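Local structure of Glyoxalase/bleomycin resistance protein/dioxygenase (Nostoc punctiforme PCC 73102, 3KOL) at the cobalt (II) ion site and the interface of chains A and B. The protein binds a metal ion as a member of the vicinal oxygen chelate family and probably acts as a dioxygenase or a glyoxalase-type lyase. Numbering follows the deposited sequence. Chains: chain A/B, Glyoxalase/bleomycin resistance protein/dioxygenase.

Contact 1: the cobalt (II) ion site. Residues chain A 99, 101, 137, 147; chain B 21-22, 76. With CO (cobalt (II) ion), chain C.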
loop_
_atom_site.group_PDB
_atom_site.type_symbol
_atom_site.label_atom_id
_atom_site.label_comp_id
_atom_site.label_asym_id
_atom_site.label_seq_id
_atom_site.Cartn_x
_atom_site.Cartn_y
_atom_site.Cartn_z
ATOM N N HIS A 99 4.375 2.224 -5.897
ATOM C CA HIS A 99 4.905 0.904 -5.574
ATOM C C HIS A 99 4.687 0.532 -4.121
ATOM O O HIS A 99 4.354 1.375 -3.287
ATOM C CB HIS A 99 6.396 0.765 -5.944
ATOM C CG HIS A 99 7.328 1.631 -5.152
ATOM N ND1 HIS A 99 7.615 2.933 -5.502
ATOM C CD2 HIS A 99 8.096 1.357 -4.069
ATOM C CE1 HIS A 99 8.525 3.420 -4.677
ATOM N NE2 HIS A 99 8.834 2.485 -3.798
ATOM N N ALA A 101 6.608 -1.588 -1.045
ATOM C CA ALA A 101 7.899 -2.146 -0.673
ATOM C C ALA A 101 7.873 -2.982 0.593
ATOM O O ALA A 101 7.288 -2.594 1.606
ATOM C CB ALA A 101 8.929 -1.019 -0.538
ATOM N N TYR A 137 13.518 -3.883 -7.718
ATOM C CA TYR A 137 12.139 -3.626 -8.129
ATOM C C TYR A 137 11.709 -4.542 -9.262
ATOM O O TYR A 137 12.485 -4.830 -10.173
ATOM C CB TYR A 137 11.992 -2.176 -8.601
ATOM C CG TYR A 137 12.455 -1.148 -7.603
ATOM C CD1 TYR A 137 11.538 -0.408 -6.855
ATOM C CD2 TYR A 137 13.816 -0.910 -7.405
ATOM C CE1 TYR A 137 11.968 0.545 -5.937
ATOM C CE2 TYR A 137 14.254 0.038 -6.489
ATOM C CZ TYR A 137 13.329 0.763 -5.762
ATOM O OH TYR A 137 13.764 1.717 -4.873
ATOM N N GLU A 147 8.744 -3.634 -4.514
ATOM C CA GLU A 147 10.132 -3.398 -4.158
ATOM C C GLU A 147 10.473 -4.266 -2.965
ATOM O O GLU A 147 9.663 -4.429 -2.062
ATOM C CB GLU A 147 10.359 -1.928 -3.782
ATOM C CG GLU A 147 11.718 -1.643 -3.124
ATOM C CD GLU A 147 11.840 -0.208 -2.635
ATOM O OE1 GLU A 147 10.958 0.602 -2.977
ATOM O OE2 GLU A 147 12.827 0.112 -1.930
ATOM N N HIS B 21 7.472 -2.098 4.341
ATOM C CA HIS B 21 8.341 -0.995 4.723
ATOM C C HIS B 21 7.723 0.345 4.345
ATOM O O HIS B 21 7.748 1.288 5.137
ATOM C CB HIS B 21 9.717 -1.176 4.074
ATOM C CG HIS B 21 10.729 -0.166 4.520
ATOM N ND1 HIS B 21 10.806 1.098 3.980
ATOM C CD2 HIS B 21 11.691 -0.228 5.474
ATOM C CE1 HIS B 21 11.771 1.774 4.581
ATOM N NE2 HIS B 21 12.323 0.992 5.492
ATOM N N HIS B 22 7.170 0.429 3.140
ATOM C CA HIS B 22 6.513 1.650 2.693
ATOM C C HIS B 22 5.630 1.429 1.473
ATOM O O HIS B 22 5.789 0.449 0.749
ATOM C CB HIS B 22 7.536 2.764 2.389
ATOM C CG HIS B 22 8.497 2.454 1.278
ATOM N ND1 HIS B 22 9.714 1.841 1.494
ATOM C CD2 HIS B 22 8.449 2.731 -0.047
ATOM C CE1 HIS B 22 10.375 1.762 0.353
ATOM N NE2 HIS B 22 9.630 2.294 -0.598
ATOM N N ASP B 76 5.206 7.190 1.267
ATOM C CA ASP B 76 6.040 8.095 0.481
ATOM C C ASP B 76 5.187 8.788 -0.558
ATOM O O ASP B 76 4.397 8.144 -1.246
ATOM C CB ASP B 76 7.158 7.353 -0.271
ATOM C CG ASP B 76 8.229 6.801 0.641
ATOM O OD1 ASP B 76 8.504 7.412 1.695
ATOM O OD2 ASP B 76 8.821 5.758 0.281
HETATM CO CO CO C . 10.544 2.650 -2.577
HETATM O O HOH W 1 12.573 2.853 -1.697
HETATM O O HOH W 2 11.657 3.299 -4.151
HETATM O O HOH W 3 10.491 4.847 -2.355
#
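The cobalt (II) ion is held at the join of two chains in a near-octahedral array by A:His99 and A:Glu147 from one, B:His22 from the other, and waters 1, 2 and 3. The protein half is the tight one. A:His99 NE2 and A:Glu147 OE1 each bond the ion at 2.1 Å, one carboxylate oxygen serving as ligand. Both metal-binding histidines carry CG in the crowded position between backbone N and carbonyl carbon, and the two side chains cross obliquely. The carboxylate of A:Glu147, on a chain extended beyond CG, is turned 74° from the B:His22 ring. A:Ala101 CB presses on a face of that ring, 3.3 Å from B:His22 CE1. The ring's rotation is fixed from behind: B:His22 ND1 donates a nearly straight bond (172° at H), in its own ring plane, to B:His21 ND1 at 2.8 Å, which may strengthen NE2 as a donor to the metal. The other half is water, tied to the protein through second-shell groups, water 3 least closely. A:Tyr137 OH lies 2.7 Å from water 2, A:Glu147 OE2 pairs with water 1, and B:Asp76 OD2 is a distant 3.3 Å from water 3. These waters may mark where a substrate binds, though the structure alone does not show it. The ion bridges strands 96-104 and 145-150 of chain A and strand 17-27 of chain B, the family's metal cleft, shared here between subunits.

Contact 2: the interface of chains A and B. Residues chain A 26, 28, 80, 83-88, 142-144; chain B 94-96.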
loop_
_atom_site.group_PDB
_atom_site.type_symbol
_atom_site.label_atom_id
_atom_site.label_comp_id
_atom_site.label_asym_id
_atom_site.label_seq_id
_atom_site.Cartn_x
_atom_site.Cartn_y
_atom_site.Cartn_z
ATOM N N ASN A 26 -6.325 -5.140 -7.074
ATOM C CA ASN A 26 -7.284 -5.813 -7.945
ATOM C C ASN A 26 -6.417 -6.626 -8.896
ATOM O O ASN A 26 -5.476 -6.091 -9.481
ATOM C CB ASN A 26 -8.105 -4.814 -8.756
ATOM C CG ASN A 26 -9.090 -4.057 -7.908
ATOM O OD1 ASN A 26 -9.620 -4.593 -6.934
ATOM N ND2 ASN A 26 -9.352 -2.805 -8.273
ATOM N N GLN A 28 -6.333 -9.476 -12.212
ATOM C CA GLN A 28 -7.090 -10.102 -13.295
ATOM C C GLN A 28 -7.030 -11.627 -13.210
ATOM O O GLN A 28 -8.010 -12.310 -13.516
ATOM C CB GLN A 28 -6.551 -9.628 -14.653
ATOM C CG GLN A 28 -7.504 -9.875 -15.820
ATOM C CD GLN A 28 -7.513 -11.317 -16.290
ATOM O OE1 GLN A 28 -8.561 -11.865 -16.642
ATOM N NE2 GLN A 28 -6.337 -11.933 -16.324
ATOM N N GLU A 80 -10.552 -9.629 -10.219
ATOM C CA GLU A 80 -11.262 -8.767 -11.161
ATOM C C GLU A 80 -10.855 -9.173 -12.574
ATOM O O GLU A 80 -10.156 -8.434 -13.260
ATOM C CB GLU A 80 -10.880 -7.302 -10.929
ATOM C CG GLU A 80 -11.348 -6.710 -9.609
ATOM C CD GLU A 80 -12.860 -6.649 -9.501
ATOM O OE1 GLU A 80 -13.530 -6.691 -10.555
ATOM O OE2 GLU A 80 -13.379 -6.547 -8.369
ATOM N N LEU A 83 -11.494 -6.525 -15.405
ATOM C CA LEU A 83 -10.894 -5.198 -15.360
ATOM C C LEU A 83 -9.600 -5.161 -16.159
ATOM O O LEU A 83 -8.971 -6.193 -16.391
ATOM C CB LEU A 83 -10.619 -4.777 -13.914
ATOM C CG LEU A 83 -11.852 -4.498 -13.053
ATOM C CD1 LEU A 83 -11.418 -4.009 -11.674
ATOM C CD2 LEU A 83 -12.723 -3.448 -13.731
ATOM N N SER A 84 -9.217 -3.962 -16.582
ATOM C CA SER A 84 -7.997 -3.761 -17.349
ATOM C C SER A 84 -7.007 -2.941 -16.526
ATOM O O SER A 84 -7.397 -2.241 -15.598
ATOM C CB SER A 84 -8.304 -2.998 -18.645
ATOM O OG SER A 84 -9.276 -3.668 -19.432
ATOM N N PRO A 85 -5.709 -3.038 -16.842
ATOM C CA PRO A 85 -4.735 -2.253 -16.083
ATOM C C PRO A 85 -4.823 -0.821 -16.615
ATOM O O PRO A 85 -5.384 -0.593 -17.691
ATOM C CB PRO A 85 -3.411 -2.927 -16.433
ATOM C CG PRO A 85 -3.641 -3.382 -17.848
ATOM C CD PRO A 85 -5.034 -3.960 -17.774
ATOM N N PRO A 86 -4.294 0.163 -15.870
ATOM C CA PRO A 86 -4.370 1.541 -16.370
ATOM C C PRO A 86 -3.741 1.661 -17.760
ATOM O O PRO A 86 -4.137 2.506 -18.561
ATOM C CB PRO A 86 -3.631 2.343 -15.297
ATOM C CG PRO A 86 -2.715 1.340 -14.669
ATOM C CD PRO A 86 -3.576 0.107 -14.587
ATOM N N ASP A 87 -2.761 0.804 -18.031
ATOM C CA ASP A 87 -2.072 0.760 -19.324
ATOM C C ASP A 87 -1.381 -0.600 -19.401
ATOM O O ASP A 87 -0.738 -1.027 -18.445
ATOM C CB ASP A 87 -1.020 1.870 -19.433
ATOM C CG ASP A 87 -0.537 2.082 -20.864
ATOM O OD1 ASP A 87 -1.168 2.876 -21.597
ATOM O OD2 ASP A 87 0.465 1.447 -21.263
ATOM N N PRO A 88 -1.512 -1.305 -20.537
ATOM C CA PRO A 88 -0.891 -2.621 -20.711
ATOM C C PRO A 88 0.599 -2.674 -20.373
ATOM O O PRO A 88 1.085 -3.669 -19.829
ATOM C CB PRO A 88 -1.167 -2.936 -22.177
ATOM C CG PRO A 88 -2.506 -2.304 -22.388
ATOM C CD PRO A 88 -2.339 -0.960 -21.708
ATOM N N ASP A 142 0.001 -8.193 -12.699
ATOM C CA ASP A 142 -0.847 -7.159 -13.287
ATOM C C ASP A 142 -0.088 -5.899 -13.674
ATOM O O ASP A 142 -0.660 -4.979 -14.257
ATOM C CB ASP A 142 -1.976 -6.794 -12.320
ATOM C CG ASP A 142 -2.979 -7.917 -12.154
ATOM O OD1 ASP A 142 -3.766 -8.146 -13.095
ATOM O OD2 ASP A 142 -2.974 -8.579 -11.093
ATOM N N GLY A 143 1.196 -5.854 -13.346
ATOM C CA GLY A 143 1.986 -4.687 -13.687
ATOM C C GLY A 143 2.183 -3.724 -12.533
ATOM O O GLY A 143 2.670 -2.613 -12.738
ATOM N N PHE A 144 1.803 -4.129 -11.324
ATOM C CA PHE A 144 1.989 -3.269 -10.154
ATOM C C PHE A 144 3.412 -3.483 -9.647
ATOM O O PHE A 144 3.834 -4.617 -9.419
ATOM C CB PHE A 144 0.991 -3.619 -9.048
ATOM C CG PHE A 144 1.112 -2.747 -7.833
ATOM C CD1 PHE A 144 0.900 -1.377 -7.927
ATOM C CD2 PHE A 144 1.465 -3.288 -6.601
ATOM C CE1 PHE A 144 1.040 -0.553 -6.810
ATOM C CE2 PHE A 144 1.608 -2.475 -5.475
ATOM C CZ PHE A 144 1.396 -1.106 -5.580
ATOM N N PHE B 94 -9.559 -0.217 -12.207
ATOM C CA PHE B 94 -8.570 -0.929 -13.016
ATOM C C PHE B 94 -7.917 -1.997 -12.151
ATOM O O PHE B 94 -8.181 -2.079 -10.954
ATOM C CB PHE B 94 -7.457 0.022 -13.469
ATOM C CG PHE B 94 -7.924 1.169 -14.318
ATOM C CD1 PHE B 94 -8.214 0.986 -15.667
ATOM C CD2 PHE B 94 -8.055 2.441 -13.773
ATOM C CE1 PHE B 94 -8.624 2.060 -16.466
ATOM C CE2 PHE B 94 -8.464 3.519 -14.561
ATOM C CZ PHE B 94 -8.748 3.325 -15.910
ATOM N N THR B 95 -7.055 -2.806 -12.761
ATOM C CA THR B 95 -6.322 -3.806 -12.002
ATOM C C THR B 95 -5.232 -3.002 -11.288
ATOM O O THR B 95 -5.120 -1.789 -11.503
ATOM C CB THR B 95 -5.667 -4.865 -12.913
ATOM O OG1 THR B 95 -4.879 -4.217 -13.917
ATOM C CG2 THR B 95 -6.733 -5.732 -13.573
ATOM N N ARG B 96 -4.442 -3.679 -10.457
ATOM C CA ARG B 96 -3.368 -3.068 -9.666
ATOM C C ARG B 96 -3.932 -2.459 -8.371
ATOM O O ARG B 96 -4.934 -2.953 -7.857
ATOM C CB ARG B 96 -2.585 -2.035 -10.495
ATOM C CG ARG B 96 -1.853 -2.663 -11.695
ATOM C CD ARG B 96 -1.147 -1.621 -12.565
ATOM N NE ARG B 96 -0.662 -2.206 -13.815
ATOM C CZ ARG B 96 -0.171 -1.510 -14.837
ATOM N NH1 ARG B 96 -0.090 -0.184 -14.772
ATOM N NH2 ARG B 96 0.234 -2.146 -15.933
HETATM O O HOH W 4 -4.043 -6.536 -15.267
HETATM O O HOH W 5 0.266 -4.728 -17.361
#
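B:Arg96 sets CG anti to its carbonyl carbon (chi1 -64°) and runs extended from CG to NE, which carries its guanidinium across to the A:Asp142 turn; A:Asn26, also with CG anti to the carbonyl carbon (chi1 -71°), turns its amide toward B:Phe94. B:Arg96 NE then donates to the backbone oxygen A:Asp142 O at 2.8 Å, straight at the hydrogen and in the guanidinium plane, although NE sits above the carbonyl plane. One guanidinium face lies against A:Pro85 CB and the other against A:Gly143 O, each 3.5 Å from the plane, so the flat group is clamped between loops. Its NH2 reaches water 5 at 3.0 Å, which also meets A:Pro88 O. At the backbone, A:Asn26 N to B:Arg96 O (2.7 Å) and B:Arg96 N to A:Asn26 O (2.8 Å) form an antiparallel bridge, while A:Asn26 ND2 donates to B:Phe94 O at 3.0 Å, almost along the C=O axis. B:Thr95 N bonds A:Ser84 O from above the carbonyl plane. The B:Phe94 ring covers A:Pro86 CA with one face and turns its edge to A:Ser84 O. This patch pins the start of strand 96-104 to the end of strand 17-27 and to two loops of the partner, probably helping to hold the two-fold dimer of the deposited assembly.

Contact 3: the interface of chains A and B. Residues chain A 41, 43, 69-70, 101-105, 148; chain B 16-20.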
loop_
_atom_site.group_PDB
_atom_site.type_symbol
_atom_site.label_atom_id
_atom_site.label_comp_id
_atom_site.label_asym_id
_atom_site.label_seq_id
_atom_site.Cartn_x
_atom_site.Cartn_y
_atom_site.Cartn_z
ATOM N N LEU A 41 6.953 -15.126 -3.310
ATOM C CA LEU A 41 7.385 -14.174 -2.287
ATOM C C LEU A 41 7.224 -14.700 -0.856
ATOM O O LEU A 41 7.685 -14.076 0.100
ATOM C CB LEU A 41 6.639 -12.847 -2.451
ATOM C CG LEU A 41 6.867 -12.113 -3.779
ATOM C CD1 LEU A 41 6.309 -10.713 -3.668
ATOM C CD2 LEU A 41 8.351 -12.046 -4.105
ATOM N N LEU A 43 4.589 -14.910 1.227
ATOM C CA LEU A 43 3.671 -14.315 2.202
ATOM C C LEU A 43 2.669 -15.365 2.680
ATOM O O LEU A 43 2.106 -16.120 1.883
ATOM C CB LEU A 43 2.932 -13.112 1.603
ATOM C CG LEU A 43 3.833 -11.936 1.202
ATOM C CD1 LEU A 43 3.000 -10.849 0.529
ATOM C CD2 LEU A 43 4.530 -11.378 2.443
ATOM N N THR A 69 2.021 -10.232 6.419
ATOM C CA THR A 69 3.434 -10.211 6.741
ATOM C C THR A 69 3.436 -10.660 8.203
ATOM O O THR A 69 2.407 -10.581 8.884
ATOM C CB THR A 69 4.044 -8.797 6.591
ATOM O OG1 THR A 69 3.196 -7.834 7.222
ATOM C CG2 THR A 69 4.193 -8.435 5.111
ATOM N N PRO A 70 4.576 -11.147 8.710
ATOM C CA PRO A 70 4.587 -11.591 10.106
ATOM C C PRO A 70 4.194 -10.554 11.156
ATOM O O PRO A 70 3.809 -10.919 12.265
ATOM C CB PRO A 70 6.011 -12.126 10.290
ATOM C CG PRO A 70 6.798 -11.348 9.306
ATOM C CD PRO A 70 5.902 -11.317 8.095
ATOM N N ALA A 101 6.608 -1.588 -1.045
ATOM C CA ALA A 101 7.899 -2.146 -0.673
ATOM C C ALA A 101 7.873 -2.982 0.593
ATOM O O ALA A 101 7.288 -2.594 1.606
ATOM C CB ALA A 101 8.929 -1.019 -0.538
ATOM N N PHE A 102 8.523 -4.137 0.509
ATOM C CA PHE A 102 8.636 -5.084 1.615
ATOM C C PHE A 102 10.058 -5.057 2.149
ATOM O O PHE A 102 11.013 -4.930 1.385
ATOM C CB PHE A 102 8.327 -6.501 1.129
ATOM C CG PHE A 102 6.895 -6.711 0.742
ATOM C CD1 PHE A 102 5.936 -6.995 1.707
ATOM C CD2 PHE A 102 6.505 -6.629 -0.591
ATOM C CE1 PHE A 102 4.605 -7.200 1.349
ATOM C CE2 PHE A 102 5.180 -6.828 -0.958
ATOM C CZ PHE A 102 4.227 -7.116 0.015
ATOM N N ASP A 103 10.191 -5.191 3.461
ATOM C CA ASP A 103 11.491 -5.195 4.108
ATOM C C ASP A 103 11.916 -6.646 4.279
ATOM O O ASP A 103 11.076 -7.518 4.506
ATOM C CB ASP A 103 11.390 -4.523 5.481
ATOM C CG ASP A 103 12.724 -4.434 6.190
ATOM O OD1 ASP A 103 13.665 -3.854 5.617
ATOM O OD2 ASP A 103 12.832 -4.942 7.322
ATOM N N ILE A 104 13.214 -6.902 4.156
ATOM C CA ILE A 104 13.748 -8.249 4.319
ATOM C C ILE A 104 15.080 -8.159 5.061
ATOM O O ILE A 104 15.793 -7.163 4.938
ATOM C CB ILE A 104 13.947 -8.947 2.940
ATOM C CG1 ILE A 104 14.354 -10.408 3.141
ATOM C CG2 ILE A 104 14.998 -8.209 2.117
ATOM C CD1 ILE A 104 14.369 -11.210 1.851
ATOM N N ASP A 105 15.391 -9.182 5.853
ATOM C CA ASP A 105 16.647 -9.231 6.608
ATOM C C ASP A 105 17.781 -8.989 5.616
ATOM O O ASP A 105 17.803 -9.582 4.539
ATOM C CB ASP A 105 16.812 -10.611 7.256
ATOM C CG ASP A 105 18.045 -10.705 8.149
ATOM O OD1 ASP A 105 19.122 -10.200 7.766
ATOM O OD2 ASP A 105 17.938 -11.306 9.240
ATOM N N ILE A 148 11.649 -4.874 -2.989
ATOM C CA ILE A 148 12.111 -5.642 -1.843
ATOM C C ILE A 148 13.361 -4.879 -1.440
ATOM O O ILE A 148 14.220 -4.618 -2.275
ATOM C CB ILE A 148 12.465 -7.106 -2.201
ATOM C CG1 ILE A 148 11.175 -7.896 -2.458
ATOM C CG2 ILE A 148 13.259 -7.742 -1.052
ATOM C CD1 ILE A 148 11.397 -9.382 -2.791
ATOM N N ASN B 16 10.317 -14.218 5.567
ATOM C CA ASN B 16 11.445 -13.524 4.943
ATOM C C ASN B 16 11.058 -12.073 4.669
ATOM O O ASN B 16 11.800 -11.153 5.011
ATOM C CB ASN B 16 11.872 -14.222 3.652
ATOM C CG ASN B 16 12.550 -15.562 3.915
ATOM O OD1 ASN B 16 12.799 -15.932 5.067
ATOM N ND2 ASN B 16 12.857 -16.286 2.851
ATOM N N LEU B 17 9.911 -11.865 4.034
ATOM C CA LEU B 17 9.431 -10.506 3.818
ATOM C C LEU B 17 8.771 -10.237 5.171
ATOM O O LEU B 17 7.624 -10.622 5.413
ATOM C CB LEU B 17 8.424 -10.467 2.669
ATOM C CG LEU B 17 9.016 -10.831 1.299
ATOM C CD1 LEU B 17 8.030 -10.454 0.206
ATOM C CD2 LEU B 17 10.343 -10.088 1.077
ATOM N N ARG B 18 9.534 -9.598 6.054
ATOM C CA ARG B 18 9.130 -9.319 7.432
ATOM C C ARG B 18 8.058 -8.267 7.686
ATOM O O ARG B 18 7.359 -8.328 8.700
ATOM C CB ARG B 18 10.372 -8.963 8.254
ATOM C CG ARG B 18 11.231 -7.915 7.586
ATOM C CD ARG B 18 12.301 -7.338 8.497
ATOM N NE ARG B 18 13.221 -8.333 9.022
ATOM C CZ ARG B 18 14.462 -8.060 9.412
ATOM N NH1 ARG B 18 14.931 -6.821 9.325
ATOM N NH2 ARG B 18 15.230 -9.021 9.907
ATOM N N LYS B 19 7.937 -7.298 6.789
ATOM C CA LYS B 19 6.936 -6.254 6.962
ATOM C C LYS B 19 6.813 -5.411 5.709
ATOM O O LYS B 19 7.596 -5.555 4.769
ATOM C CB LYS B 19 7.329 -5.341 8.128
ATOM C CG LYS B 19 8.577 -4.513 7.851
ATOM C CD LYS B 19 8.984 -3.663 9.048
ATOM C CE LYS B 19 10.129 -2.730 8.678
ATOM N NZ LYS B 19 10.566 -1.873 9.815
ATOM N N VAL B 20 5.801 -4.550 5.695
ATOM C CA VAL B 20 5.605 -3.622 4.594
ATOM C C VAL B 20 6.419 -2.433 5.074
ATOM O O VAL B 20 6.103 -1.841 6.108
ATOM C CB VAL B 20 4.127 -3.195 4.449
ATOM C CG1 VAL B 20 4.031 -1.970 3.539
ATOM C CG2 VAL B 20 3.306 -4.349 3.867
HETATM O O HOH W 6 8.230 -14.161 2.750
HETATM O O HOH W 7 13.702 -11.094 6.755
#
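B:Lys19 O is the best-held polar atom of the patch, gripped by a hydrogen bond from A:Asp103 N at 2.9 Å, close to straight (168° at H) though from above the carbonyl plane. The return bond from B:Arg18 N to A:Asp103 O is weak. Antiparallel bridges pair A:Phe102 with B:Val20, A:Asp103 with B:Lys19 and A:Ile104 with B:Leu17, so the register of strands 96-104 and 17-27 slips by one residue at B:Arg18. On these strands, B:Arg18, with CG in the crowded position (chi1 49°) and a bend at chi3, lies alongside A:Asp103. Its guanidinium rests a face on A:Asp105 CA and forms loose salt bridges, NH1 to A:Asp103 OD2 at 3.5 Å and NH2 to A:Asp105 OD2 at 3.6 Å, with carboxylate planes twisted about 50° from its own. B:Leu17 provides the apolar anchor. Its CD1 touches A:Leu41 CB at 3.8 Å and A:Phe102 CG at 3.9 Å, while its CB meets A:Leu43 CD2 and its CD2 meets A:Ile148 CD1. Two waters satisfy backbone atoms: water 7 joins A:Asp105 N to B:Asn16 O (2.6 Å from the latter), and water 6 links B:Leu17 N (3.1 Å) with A:Leu41 O. The patch sews strand 17-27 onto the partner's strand 96-104, an antiparallel pairing with an irregularity at B:Arg18 that probably helps to hold the dimer together.

The same two elements recur throughout: strand 17-27 of one chain and strand 96-104 of the other. Contacts 1 and 3 have C-alpha centres about 10 Å apart and share A:Ala101, so the strand pairing of contact 3 leads directly into the metal site of contact 1. Contact 2 lies about 18 Å from contact 1 and about 23 Å from contact 3, and uses the opposite ends of the strands with the chain roles exchanged. Because the interface is two-fold, each contact has a twin. Dimer formation and completion of the cobalt site are therefore probably coupled: neither chain alone supplies all the protein ligands.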